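Local coordinates for protein putative exotoxin (superantigen) (Streptococcus pyogenes, PDB 1TY0) that acts as a superantigen exotoxin that can use one common surface both for T-cell receptor binding and for dimerization, and that also binds zinc, at residues C28-D31 / D37-I40; I40-Y45 / F50-E55; Y146-Y149 / P154-K157. All coordinates share one frame; numbering follows the deposited sequence.

Contact 1: residues C28-D31 / D37-I40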
ATOM      1  N   CYS A  28      -4.757 -10.812 -16.584  1.00 12.85           N
ATOM      2  CA  CYS A  28      -3.319 -10.780 -16.832  1.00 13.45           C
ATOM      3  C   CYS A  28      -2.821 -12.132 -17.321  1.00 13.24           C
ATOM      4  O   CYS A  28      -3.311 -13.175 -16.897  1.00 14.17           O
ATOM      5  CB  CYS A  28      -2.582 -10.417 -15.549  1.00 14.55           C
ATOM      6  SG  CYS A  28      -3.138  -8.861 -14.855  1.00 19.49           S
ATOM      7  N   ASN A  29      -1.819 -12.110 -18.188  1.00 12.82           N
ATOM      8  CA  ASN A  29      -1.284 -13.349 -18.739  1.00 11.69           C
ATOM      9  C   ASN A  29      -0.219 -14.027 -17.891  1.00 11.53           C
ATOM     10  O   ASN A  29       0.705 -13.375 -17.395  1.00 12.00           O
ATOM     11  CB  ASN A  29      -0.703 -13.094 -20.130  1.00 14.20           C
ATOM     12  CG  ASN A  29      -0.282 -14.371 -20.822  1.00 13.19           C
ATOM     13  OD1 ASN A  29       0.901 -14.710 -20.875  1.00 15.73           O
ATOM     14  ND2 ASN A  29      -1.257 -15.099 -21.345  1.00 13.77           N
ATOM     15  N   ILE A  30      -0.352 -15.339 -17.725  1.00 11.85           N
ATOM     16  CA  ILE A  30       0.645 -16.116 -16.991  1.00 10.35           C
ATOM     17  C   ILE A  30       1.779 -16.340 -17.980  1.00 11.66           C
ATOM     18  O   ILE A  30       1.647 -17.136 -18.911  1.00 11.26           O
ATOM     19  CB  ILE A  30       0.106 -17.499 -16.554  1.00 10.38           C
ATOM     20  CG1 ILE A  30      -1.016 -17.324 -15.525  1.00 10.72           C
ATOM     21  CG2 ILE A  30       1.243 -18.337 -15.956  1.00 12.24           C
ATOM     22  CD1 ILE A  30      -1.597 -18.630 -15.011  1.00 13.29           C
ATOM     23  N   ASP A  31       2.888 -15.636 -17.788  1.00  9.81           N
ATOM     24  CA  ASP A  31       4.029 -15.775 -18.690  1.00 11.37           C
ATOM     25  C   ASP A  31       4.834 -17.034 -18.420  1.00 11.19           C
ATOM     26  O   ASP A  31       5.363 -17.658 -19.347  1.00 12.40           O
ATOM     27  CB  ASP A  31       4.950 -14.558 -18.593  1.00 11.24           C
ATOM     28  CG  ASP A  31       4.475 -13.396 -19.447  1.00 13.17           C
ATOM     29  OD1 ASP A  31       3.483 -13.556 -20.187  1.00 14.43           O
ATOM     30  OD2 ASP A  31       5.099 -12.319 -19.388  1.00 14.42           O
ATOM     31  N   ASP A  37       5.999 -20.732  -8.112  1.00  9.49           N
ATOM     32  CA  ASP A  37       5.779 -19.329  -8.465  1.00 10.71           C
ATOM     33  C   ASP A  37       5.019 -19.107  -9.763  1.00 10.60           C
ATOM     34  O   ASP A  37       5.182 -19.845 -10.737  1.00 12.26           O
ATOM     35  CB  ASP A  37       7.114 -18.584  -8.585  1.00 12.70           C
ATOM     36  CG  ASP A  37       7.804 -18.387  -7.256  1.00 16.20           C
ATOM     37  OD1 ASP A  37       8.425 -19.356  -6.773  1.00 15.82           O
ATOM     38  OD2 ASP A  37       7.729 -17.265  -6.694  1.00 12.92           O
ATOM     39  N   PHE A  38       4.184 -18.070  -9.758  1.00 10.63           N
ATOM     40  CA  PHE A  38       3.440 -17.649 -10.939  1.00 10.47           C
ATOM     41  C   PHE A  38       4.201 -16.404 -11.386  1.00 10.29           C
ATOM     42  O   PHE A  38       4.495 -15.548 -10.554  1.00 10.51           O
ATOM     43  CB  PHE A  38       2.029 -17.153 -10.594  1.00 11.01           C
ATOM     44  CG  PHE A  38       1.046 -18.224 -10.222  1.00 12.39           C
ATOM     45  CD1 PHE A  38       0.272 -18.841 -11.199  1.00 13.54           C
ATOM     46  CD2 PHE A  38       0.838 -18.558  -8.887  1.00 14.47           C
ATOM     47  CE1 PHE A  38      -0.705 -19.777 -10.850  1.00 12.15           C
ATOM     48  CE2 PHE A  38      -0.137 -19.494  -8.528  1.00 11.83           C
ATOM     49  CZ  PHE A  38      -0.908 -20.101  -9.518  1.00 12.36           C
ATOM     50  N   TYR A  39       4.548 -16.300 -12.666  1.00  8.44           N
ATOM     51  CA  TYR A  39       5.190 -15.082 -13.156  1.00 11.00           C
ATOM     52  C   TYR A  39       4.171 -14.510 -14.121  1.00 11.11           C
ATOM     53  O   TYR A  39       3.995 -15.016 -15.228  1.00 11.11           O
ATOM     54  CB  TYR A  39       6.523 -15.388 -13.839  1.00 10.21           C
ATOM     55  CG  TYR A  39       7.586 -15.713 -12.823  1.00 10.72           C
ATOM     56  CD1 TYR A  39       8.086 -14.722 -11.974  1.00 13.21           C
ATOM     57  CD2 TYR A  39       8.023 -17.022 -12.639  1.00 14.84           C
ATOM     58  CE1 TYR A  39       8.989 -15.031 -10.962  1.00 15.85           C
ATOM     59  CE2 TYR A  39       8.925 -17.342 -11.626  1.00 17.09           C
ATOM     60  CZ  TYR A  39       9.400 -16.343 -10.792  1.00 18.92           C
ATOM     61  OH  TYR A  39      10.272 -16.654  -9.770  1.00 23.41           O
ATOM     62  N   ILE A  40       3.494 -13.457 -13.671  1.00 10.49           N
ATOM     63  CA  ILE A  40       2.412 -12.822 -14.420  1.00 10.03           C
ATOM     64  C   ILE A  40       2.765 -11.445 -14.956  1.00 10.43           C
ATOM     65  O   ILE A  40       3.337 -10.610 -14.256  1.00 10.70           O
ATOM     66  CB  ILE A  40       1.154 -12.681 -13.523  1.00 10.87           C
ATOM     67  CG1 ILE A  40       0.866 -14.000 -12.794  1.00 14.91           C
ATOM     68  CG2 ILE A  40      -0.031 -12.229 -14.349  1.00 12.10           C
ATOM     69  CD1 ILE A  40       0.717 -15.202 -13.685  1.00 22.50           C
TER

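Contact 2: residues I40-Y45 / F50-E55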
ATOM      1  N   ILE A  40       3.494 -13.457 -13.671  1.00 10.49           N
ATOM      2  CA  ILE A  40       2.412 -12.822 -14.420  1.00 10.03           C
ATOM      3  C   ILE A  40       2.765 -11.445 -14.956  1.00 10.43           C
ATOM      4  O   ILE A  40       3.337 -10.610 -14.256  1.00 10.70           O
ATOM      5  CB  ILE A  40       1.154 -12.681 -13.523  1.00 10.87           C
ATOM      6  CG1 ILE A  40       0.866 -14.000 -12.794  1.00 14.91           C
ATOM      7  CG2 ILE A  40      -0.031 -12.229 -14.349  1.00 12.10           C
ATOM      8  CD1 ILE A  40       0.717 -15.202 -13.685  1.00 22.50           C
ATOM      9  N   ASP A  41       2.400 -11.207 -16.207  1.00  9.24           N
ATOM     10  CA  ASP A  41       2.679  -9.939 -16.848  1.00 10.02           C
ATOM     11  C   ASP A  41       1.613  -8.868 -16.610  1.00 10.78           C
ATOM     12  O   ASP A  41       0.424  -9.108 -16.819  1.00 13.29           O
ATOM     13  CB  ASP A  41       2.836 -10.161 -18.349  1.00 10.55           C
ATOM     14  CG  ASP A  41       3.261  -8.906 -19.081  1.00 14.61           C
ATOM     15  OD1 ASP A  41       4.023  -8.114 -18.493  1.00 15.05           O
ATOM     16  OD2 ASP A  41       2.850  -8.716 -20.246  1.00 16.01           O
ATOM     17  N   ILE A  42       2.036  -7.693 -16.154  1.00 10.87           N
ATOM     18  CA  ILE A  42       1.100  -6.582 -15.975  1.00 10.38           C
ATOM     19  C   ILE A  42       1.651  -5.350 -16.704  1.00 12.71           C
ATOM     20  O   ILE A  42       1.250  -4.212 -16.435  1.00 14.63           O
ATOM     21  CB  ILE A  42       0.849  -6.247 -14.475  1.00  9.82           C
ATOM     22  CG1 ILE A  42       2.135  -5.784 -13.795  1.00  8.40           C
ATOM     23  CG2 ILE A  42       0.282  -7.469 -13.769  1.00 12.60           C
ATOM     24  CD1 ILE A  42       1.903  -5.225 -12.403  1.00 11.32           C
ATOM     25  N   SER A  43       2.555  -5.592 -17.652  1.00 13.03           N
ATOM     26  CA  SER A  43       3.193  -4.515 -18.413  1.00 14.41           C
ATOM     27  C   SER A  43       2.211  -3.557 -19.079  1.00 16.10           C
ATOM     28  O   SER A  43       2.451  -2.347 -19.119  1.00 16.91           O
ATOM     29  CB  SER A  43       4.129  -5.096 -19.484  1.00 16.26           C
ATOM     30  OG  SER A  43       5.166  -5.870 -18.903  1.00 15.18           O
ATOM     31  N   SER A  44       1.116  -4.095 -19.604  1.00 16.30           N
ATOM     32  CA  SER A  44       0.112  -3.277 -20.283  1.00 20.74           C
ATOM     33  C   SER A  44      -0.474  -2.200 -19.375  1.00 21.09           C
ATOM     34  O   SER A  44      -0.802  -1.102 -19.831  1.00 20.30           O
ATOM     35  CB  SER A  44      -1.015  -4.161 -20.826  1.00 22.14           C
ATOM     36  OG  SER A  44      -1.659  -4.877 -19.786  1.00 27.31           O
ATOM     37  N   TYR A  45      -0.608  -2.522 -18.095  1.00 19.88           N
ATOM     38  CA  TYR A  45      -1.142  -1.591 -17.103  1.00 19.75           C
ATOM     39  C   TYR A  45      -0.122  -0.527 -16.723  1.00 19.70           C
ATOM     40  O   TYR A  45      -0.465   0.636 -16.504  1.00 20.97           O
ATOM     41  CB  TYR A  45      -1.523  -2.349 -15.834  1.00 19.92           C
ATOM     42  CG  TYR A  45      -2.813  -3.116 -15.909  1.00 22.08           C
ATOM     43  CD1 TYR A  45      -4.032  -2.483 -15.671  1.00 23.56           C
ATOM     44  CD2 TYR A  45      -2.819  -4.486 -16.160  1.00 20.19           C
ATOM     45  CE1 TYR A  45      -5.220  -3.194 -15.671  1.00 23.67           C
ATOM     46  CE2 TYR A  45      -4.005  -5.207 -16.163  1.00 23.39           C
ATOM     47  CZ  TYR A  45      -5.200  -4.555 -15.916  1.00 24.32           C
ATOM     48  OH  TYR A  45      -6.380  -5.261 -15.895  1.00 25.01           O
ATOM     49  N   PHE A  50       6.800  -4.968 -16.540  1.00 11.31           N
ATOM     50  CA  PHE A  50       6.447  -5.088 -15.133  1.00 10.01           C
ATOM     51  C   PHE A  50       5.726  -6.408 -14.921  1.00 10.43           C
ATOM     52  O   PHE A  50       4.831  -6.779 -15.686  1.00  9.40           O
ATOM     53  CB  PHE A  50       5.529  -3.928 -14.730  1.00  9.03           C
ATOM     54  CG  PHE A  50       5.709  -3.465 -13.310  1.00 10.17           C
ATOM     55  CD1 PHE A  50       5.431  -4.312 -12.240  1.00 10.24           C
ATOM     56  CD2 PHE A  50       6.168  -2.180 -13.043  1.00 11.44           C
ATOM     57  CE1 PHE A  50       5.612  -3.883 -10.920  1.00 11.52           C
ATOM     58  CE2 PHE A  50       6.353  -1.740 -11.730  1.00 13.48           C
ATOM     59  CZ  PHE A  50       6.075  -2.595 -10.668  1.00 11.86           C
ATOM     60  N   SER A  51       6.106  -7.128 -13.879  1.00  9.74           N
ATOM     61  CA  SER A  51       5.450  -8.392 -13.620  1.00 11.52           C
ATOM     62  C   SER A  51       5.112  -8.563 -12.153  1.00 10.06           C
ATOM     63  O   SER A  51       5.450  -7.730 -11.308  1.00 10.38           O
ATOM     64  CB  SER A  51       6.337  -9.553 -14.088  1.00 13.45           C
ATOM     65  OG  SER A  51       7.607  -9.504 -13.464  1.00 16.15           O
ATOM     66  N   VAL A  52       4.411  -9.647 -11.872  1.00  7.67           N
ATOM     67  CA  VAL A  52       4.038  -9.982 -10.511  1.00  9.24           C
ATOM     68  C   VAL A  52       4.509 -11.403 -10.261  1.00  8.03           C
ATOM     69  O   VAL A  52       4.253 -12.299 -11.067  1.00  9.52           O
ATOM     70  CB  VAL A  52       2.513  -9.926 -10.308  1.00  7.82           C
ATOM     71  CG1 VAL A  52       2.145 -10.450  -8.910  1.00  7.27           C
ATOM     72  CG2 VAL A  52       2.020  -8.494 -10.478  1.00  9.63           C
ATOM     73  N   ASP A  53       5.229 -11.593  -9.163  1.00  8.12           N
ATOM     74  CA  ASP A  53       5.691 -12.916  -8.776  1.00  9.82           C
ATOM     75  C   ASP A  53       4.839 -13.371  -7.608  1.00  8.91           C
ATOM     76  O   ASP A  53       4.941 -12.827  -6.512  1.00  8.29           O
ATOM     77  CB  ASP A  53       7.154 -12.906  -8.333  1.00 11.36           C
ATOM     78  CG  ASP A  53       7.529 -14.169  -7.570  1.00 13.73           C
ATOM     79  OD1 ASP A  53       7.010 -15.250  -7.930  1.00 12.04           O
ATOM     80  OD2 ASP A  53       8.332 -14.085  -6.616  1.00 19.11           O
ATOM     81  N   SER A  54       3.985 -14.358  -7.850  1.00  8.11           N
ATOM     82  CA  SER A  54       3.137 -14.886  -6.793  1.00  9.90           C
ATOM     83  C   SER A  54       3.727 -16.208  -6.326  1.00  8.83           C
ATOM     84  O   SER A  54       3.776 -17.170  -7.083  1.00 10.44           O
ATOM     85  CB  SER A  54       1.715 -15.126  -7.306  1.00  9.34           C
ATOM     86  OG  SER A  54       0.946 -15.764  -6.298  1.00 12.15           O
ATOM     87  N   GLU A  55       4.171 -16.249  -5.077  1.00 10.24           N
ATOM     88  CA  GLU A  55       4.756 -17.463  -4.520  1.00 10.61           C
ATOM     89  C   GLU A  55       3.674 -18.250  -3.788  1.00 11.74           C
ATOM     90  O   GLU A  55       2.916 -17.690  -2.996  1.00 11.69           O
ATOM     91  CB  GLU A  55       5.885 -17.094  -3.562  1.00 11.78           C
ATOM     92  CG  GLU A  55       6.641 -18.285  -3.003  1.00 14.10           C
ATOM     93  CD  GLU A  55       7.732 -17.863  -2.042  1.00 16.98           C
ATOM     94  OE1 GLU A  55       8.653 -17.131  -2.472  1.00 15.74           O
ATOM     95  OE2 GLU A  55       7.666 -18.257  -0.855  1.00 17.95           O
TER

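Contact 3: residues Y146-Y149 / P154-K157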
ATOM      1  N   TYR A 146     -14.927  -1.062  13.413  1.00 19.67           N
ATOM      2  CA  TYR A 146     -14.935  -1.516  14.793  1.00 18.95           C
ATOM      3  C   TYR A 146     -13.594  -1.402  15.504  1.00 18.18           C
ATOM      4  O   TYR A 146     -13.464  -1.834  16.648  1.00 18.05           O
ATOM      5  CB  TYR A 146     -15.465  -2.950  14.839  1.00 20.32           C
ATOM      6  CG  TYR A 146     -16.912  -3.024  14.405  1.00 22.86           C
ATOM      7  CD1 TYR A 146     -17.932  -2.577  15.245  1.00 25.69           C
ATOM      8  CD2 TYR A 146     -17.258  -3.473  13.131  1.00 24.06           C
ATOM      9  CE1 TYR A 146     -19.263  -2.569  14.825  1.00 26.43           C
ATOM     10  CE2 TYR A 146     -18.590  -3.468  12.701  1.00 25.67           C
ATOM     11  CZ  TYR A 146     -19.584  -3.013  13.555  1.00 27.13           C
ATOM     12  OH  TYR A 146     -20.899  -3.009  13.141  1.00 28.00           O
ATOM     13  N   LYS A 147     -12.609  -0.814  14.830  1.00 16.92           N
ATOM     14  CA  LYS A 147     -11.281  -0.607  15.407  1.00 16.85           C
ATOM     15  C   LYS A 147     -10.741  -1.875  16.065  1.00 16.49           C
ATOM     16  O   LYS A 147     -10.158  -1.823  17.152  1.00 16.62           O
ATOM     17  CB  LYS A 147     -11.345   0.513  16.453  1.00 18.06           C
ATOM     18  CG  LYS A 147     -12.240   1.687  16.068  1.00 20.07           C
ATOM     19  CD  LYS A 147     -11.751   2.408  14.828  1.00 23.67           C
ATOM     20  CE  LYS A 147     -12.714   3.530  14.440  1.00 26.70           C
ATOM     21  NZ  LYS A 147     -12.256   4.278  13.235  1.00 27.68           N
ATOM     22  N   ILE A 148     -10.909  -3.012  15.400  1.00 14.61           N
ATOM     23  CA  ILE A 148     -10.473  -4.275  15.971  1.00 14.94           C
ATOM     24  C   ILE A 148      -8.981  -4.404  16.261  1.00 14.41           C
ATOM     25  O   ILE A 148      -8.589  -5.259  17.053  1.00 15.35           O
ATOM     26  CB  ILE A 148     -10.942  -5.477  15.108  1.00 15.81           C
ATOM     27  CG1 ILE A 148     -10.107  -5.592  13.830  1.00 16.97           C
ATOM     28  CG2 ILE A 148     -12.429  -5.334  14.799  1.00 15.25           C
ATOM     29  CD1 ILE A 148      -9.981  -4.342  13.055  1.00 21.40           C
ATOM     30  N   TYR A 149      -8.148  -3.570  15.645  1.00 15.18           N
ATOM     31  CA  TYR A 149      -6.713  -3.646  15.911  1.00 16.61           C
ATOM     32  C   TYR A 149      -6.209  -2.430  16.683  1.00 18.45           C
ATOM     33  O   TYR A 149      -5.004  -2.179  16.749  1.00 17.39           O
ATOM     34  CB  TYR A 149      -5.912  -3.813  14.610  1.00 17.49           C
ATOM     35  CG  TYR A 149      -6.173  -5.117  13.879  1.00 15.20           C
ATOM     36  CD1 TYR A 149      -6.390  -6.309  14.577  1.00 15.18           C
ATOM     37  CD2 TYR A 149      -6.191  -5.162  12.484  1.00 14.97           C
ATOM     38  CE1 TYR A 149      -6.623  -7.508  13.900  1.00 13.59           C
ATOM     39  CE2 TYR A 149      -6.419  -6.354  11.802  1.00 14.01           C
ATOM     40  CZ  TYR A 149      -6.637  -7.521  12.510  1.00 12.78           C
ATOM     41  OH  TYR A 149      -6.889  -8.693  11.833  1.00 14.41           O
ATOM     42  N   PRO A 154     -11.926  -3.360  22.955  1.00 18.97           N
ATOM     43  CA  PRO A 154     -11.970  -4.531  23.839  1.00 19.18           C
ATOM     44  C   PRO A 154     -11.736  -5.884  23.172  1.00 20.73           C
ATOM     45  O   PRO A 154     -11.551  -6.892  23.852  1.00 20.84           O
ATOM     46  CB  PRO A 154     -13.362  -4.435  24.450  1.00 20.07           C
ATOM     47  CG  PRO A 154     -14.172  -3.925  23.292  1.00 19.40           C
ATOM     48  CD  PRO A 154     -13.280  -2.826  22.725  1.00 18.64           C
ATOM     49  N   TYR A 155     -11.744  -5.905  21.846  1.00 21.71           N
ATOM     50  CA  TYR A 155     -11.564  -7.146  21.102  1.00 22.65           C
ATOM     51  C   TYR A 155     -10.126  -7.646  21.168  1.00 24.19           C
ATOM     52  O   TYR A 155      -9.193  -6.937  20.794  1.00 25.59           O
ATOM     53  CB  TYR A 155     -12.014  -6.926  19.658  1.00 21.82           C
ATOM     54  CG  TYR A 155     -13.323  -6.172  19.596  1.00 21.14           C
ATOM     55  CD1 TYR A 155     -14.449  -6.646  20.269  1.00 21.38           C
ATOM     56  CD2 TYR A 155     -13.421  -4.955  18.925  1.00 19.71           C
ATOM     57  CE1 TYR A 155     -15.638  -5.925  20.284  1.00 22.87           C
ATOM     58  CE2 TYR A 155     -14.610  -4.222  18.933  1.00 22.23           C
ATOM     59  CZ  TYR A 155     -15.712  -4.715  19.617  1.00 22.24           C
ATOM     60  OH  TYR A 155     -16.887  -4.003  19.650  1.00 23.09           O
ATOM     61  N   ILE A 156      -9.958  -8.871  21.658  1.00 23.62           N
ATOM     62  CA  ILE A 156      -8.638  -9.468  21.790  1.00 23.91           C
ATOM     63  C   ILE A 156      -8.556 -10.852  21.155  1.00 23.51           C
ATOM     64  O   ILE A 156      -7.494 -11.475  21.140  1.00 21.07           O
ATOM     65  CB  ILE A 156      -8.229  -9.563  23.272  1.00 25.33           C
ATOM     66  CG1 ILE A 156      -9.277 -10.353  24.061  1.00 26.57           C
ATOM     67  CG2 ILE A 156      -8.071  -8.164  23.846  1.00 26.91           C
ATOM     68  CD1 ILE A 156      -8.926 -10.541  25.528  1.00 28.60           C
ATOM     69  N   LYS A 157      -9.688 -11.325  20.643  1.00 21.69           N
ATOM     70  CA  LYS A 157      -9.774 -12.619  19.972  1.00 20.81           C
ATOM     71  C   LYS A 157     -10.857 -12.488  18.903  1.00 20.34           C
ATOM     72  O   LYS A 157     -11.827 -11.750  19.084  1.00 19.88           O
ATOM     73  CB  LYS A 157     -10.169 -13.726  20.956  1.00 22.66           C
ATOM     74  CG  LYS A 157      -9.217 -13.914  22.118  1.00 26.91           C
ATOM     75  CD  LYS A 157      -9.736 -14.981  23.072  1.00 29.38           C
ATOM     76  CE  LYS A 157      -8.835 -15.109  24.290  1.00 32.49           C
ATOM     77  NZ  LYS A 157      -9.368 -16.089  25.276  1.00 33.96           N
TER

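Contact 1: residues C28-D31 / D37-I40
Ile30 and Ile40 face each other as an antiparallel, non-hydrogen-bonded pair with CA atoms 4.5 Å apart, on short strand segments whose directions differ by 125°, well short of ideally antiparallel. Beside the pair, Asp31 N donates to Tyr39 O at 2.9 Å through a bent bond (133° at the hydrogen), and Ile40 CA directs a C-H toward Asn29 O at 3.5 Å. Both isoleucine side chains lie on the same face of the sheet and cross obliquely. In Ile40 the CD1 methyl is folded back beside CA (chi2 -55°) instead of extended, which brings it against Ile30: Ile40 CD1 stands 3.3 Å from Ile30 CG1, tighter than ordinary van der Waals contact. The other branch, Ile40 CG2, is pressed against Cys28 CB at 3.4 Å and also meets the Asn29 carbonyl oxygen. Branching at CB thus lets one residue touch two others of the neighbouring strand. Ile30 in turn stays extended, and its CD1 comes to the edge of the Phe38 ring, 4.3 Å from Phe38 CD1. Phe64 meets that ring edge-to-face and also touches Ile30, while Val70 and Ile72 of strand 69-74 pack on Ile40. With one bent backbone bond between these segments, the rest of their contact is mostly apolar, which suits the buried Cys28, Ile30, Phe38 and Ile40; backbone bonding between Asn29 and Asp41 continues the OB-fold hairpin.

Contact 2: residues I40-Y45 / F50-E55
Ile42 lies against Phe50 and Val52, just beyond the place where Ile40 pairs with Val52 through two backbone bonds, Ile40 N to Val52 O (2.9 Å) and Val52 N to Ile40 O. From Ile42 CB the side chain forks: CG2 goes to Val52 CG2, while CG1, set between the backbone N and the carbonyl carbon (chi1 63°), passes Phe50 O at 3.4 Å. Beyond CG1 the chain is extended, and its tip, Ile42 CD1, reaches both Phe50 CD1 (3.6 Å) and Val52 CG2 (3.8 Å). Ile42 and Phe50 run side by side, whereas Ile42 and Val52 cross at about a right angle; the long, branched isoleucine suits a buried site between them. Its own N-H donates to Phe50 O.

A chain of polar bonds closes the end. Phe50 N donates to Ser43 OG at 3.0 Å, and that hydroxyl donates to the syn lone pair of Asp41 OD1 (2.6 Å). Ser43 N reaches Asp41 OD1 from above the carboxylate plane. A small serine can thus accept and donate at once, and the two donors grip Asp41 OD1 and limit the carboxylate's rotation. The bond from Ser43 N makes an Asx turn, here leading an OB-fold strand into the short helix 43-46, with Ile42 at the N-cap position.

Contact 3: residues Y146-Y149 / P154-K157
The carbonyl oxygen of Tyr146 is met by two ring carbons of Tyr155, lying in the plane of the ring at its edge: Tyr146 O is 3.5 Å from Tyr155 CE2 and 3.9 Å from Tyr155 CD2. Aromatic C-H edges are slightly positive, so the approach is probably mildly favourable, though no hydrogen bond joins the two segments. The site is the connection of the beta-grasp domain between helix 131-146 and strand 157-164. The chain leaves the helix at Lys147, whose positive phi (48°) turns it away from the helical course, and at the far end Ile156 and Lys157 both face Trp209 in a classic beta bulge.

Tyr155 lays its ring against the other segment. Its CG stands opposite the carbonyl carbon (chi1 -44°), and the ring extends across to Tyr146 and Ile148. Ile148 CG2 packs 4.3 Å from Tyr155 CD2, and Tyr146 CB lies 4.4 Å from Tyr155 CE2. A tyrosine suits this partly exposed position because its broad ring reaches both Tyr146 and Ile148, and it also touches Leu208 and Thr210 near the end of the chain. Ile148, buried, suits the inner side: its side chain rests on Leu142 and Met143 of the helix, while Ile148 O accepts from the hydroxyl of Tyr175. Tyr155 O is likewise bound, by Lys11 NZ from helix 5-18. One face of the Tyr155 ring is covered from within its own segment, where Pro154 CG sits 3.9 Å above the plane, offset toward the rim.

Overall arrangement
From the N terminus, contact 1 comes first, closing the turn between strands 28-33 and 37-41. Contact 2 begins on Ile40, where contact 1 ends, and closes the short helical excursion between strands 37-41 and 51-55. Strand 37-41 is therefore the middle of three neighbouring strands, and the two contacts are joined directly, with Phe38 N of contact 1 probably bonded to Ser54 O of contact 2. Much later, contact 3 closes a loop between helix 131-146 and strand 157-164. The three follow in series, without nesting or crossing. Contacts 1 and 2 belong to the OB-fold domain; contact 3, its centre about 35 Å from that of contact 2, lies in the beta-grasp domain.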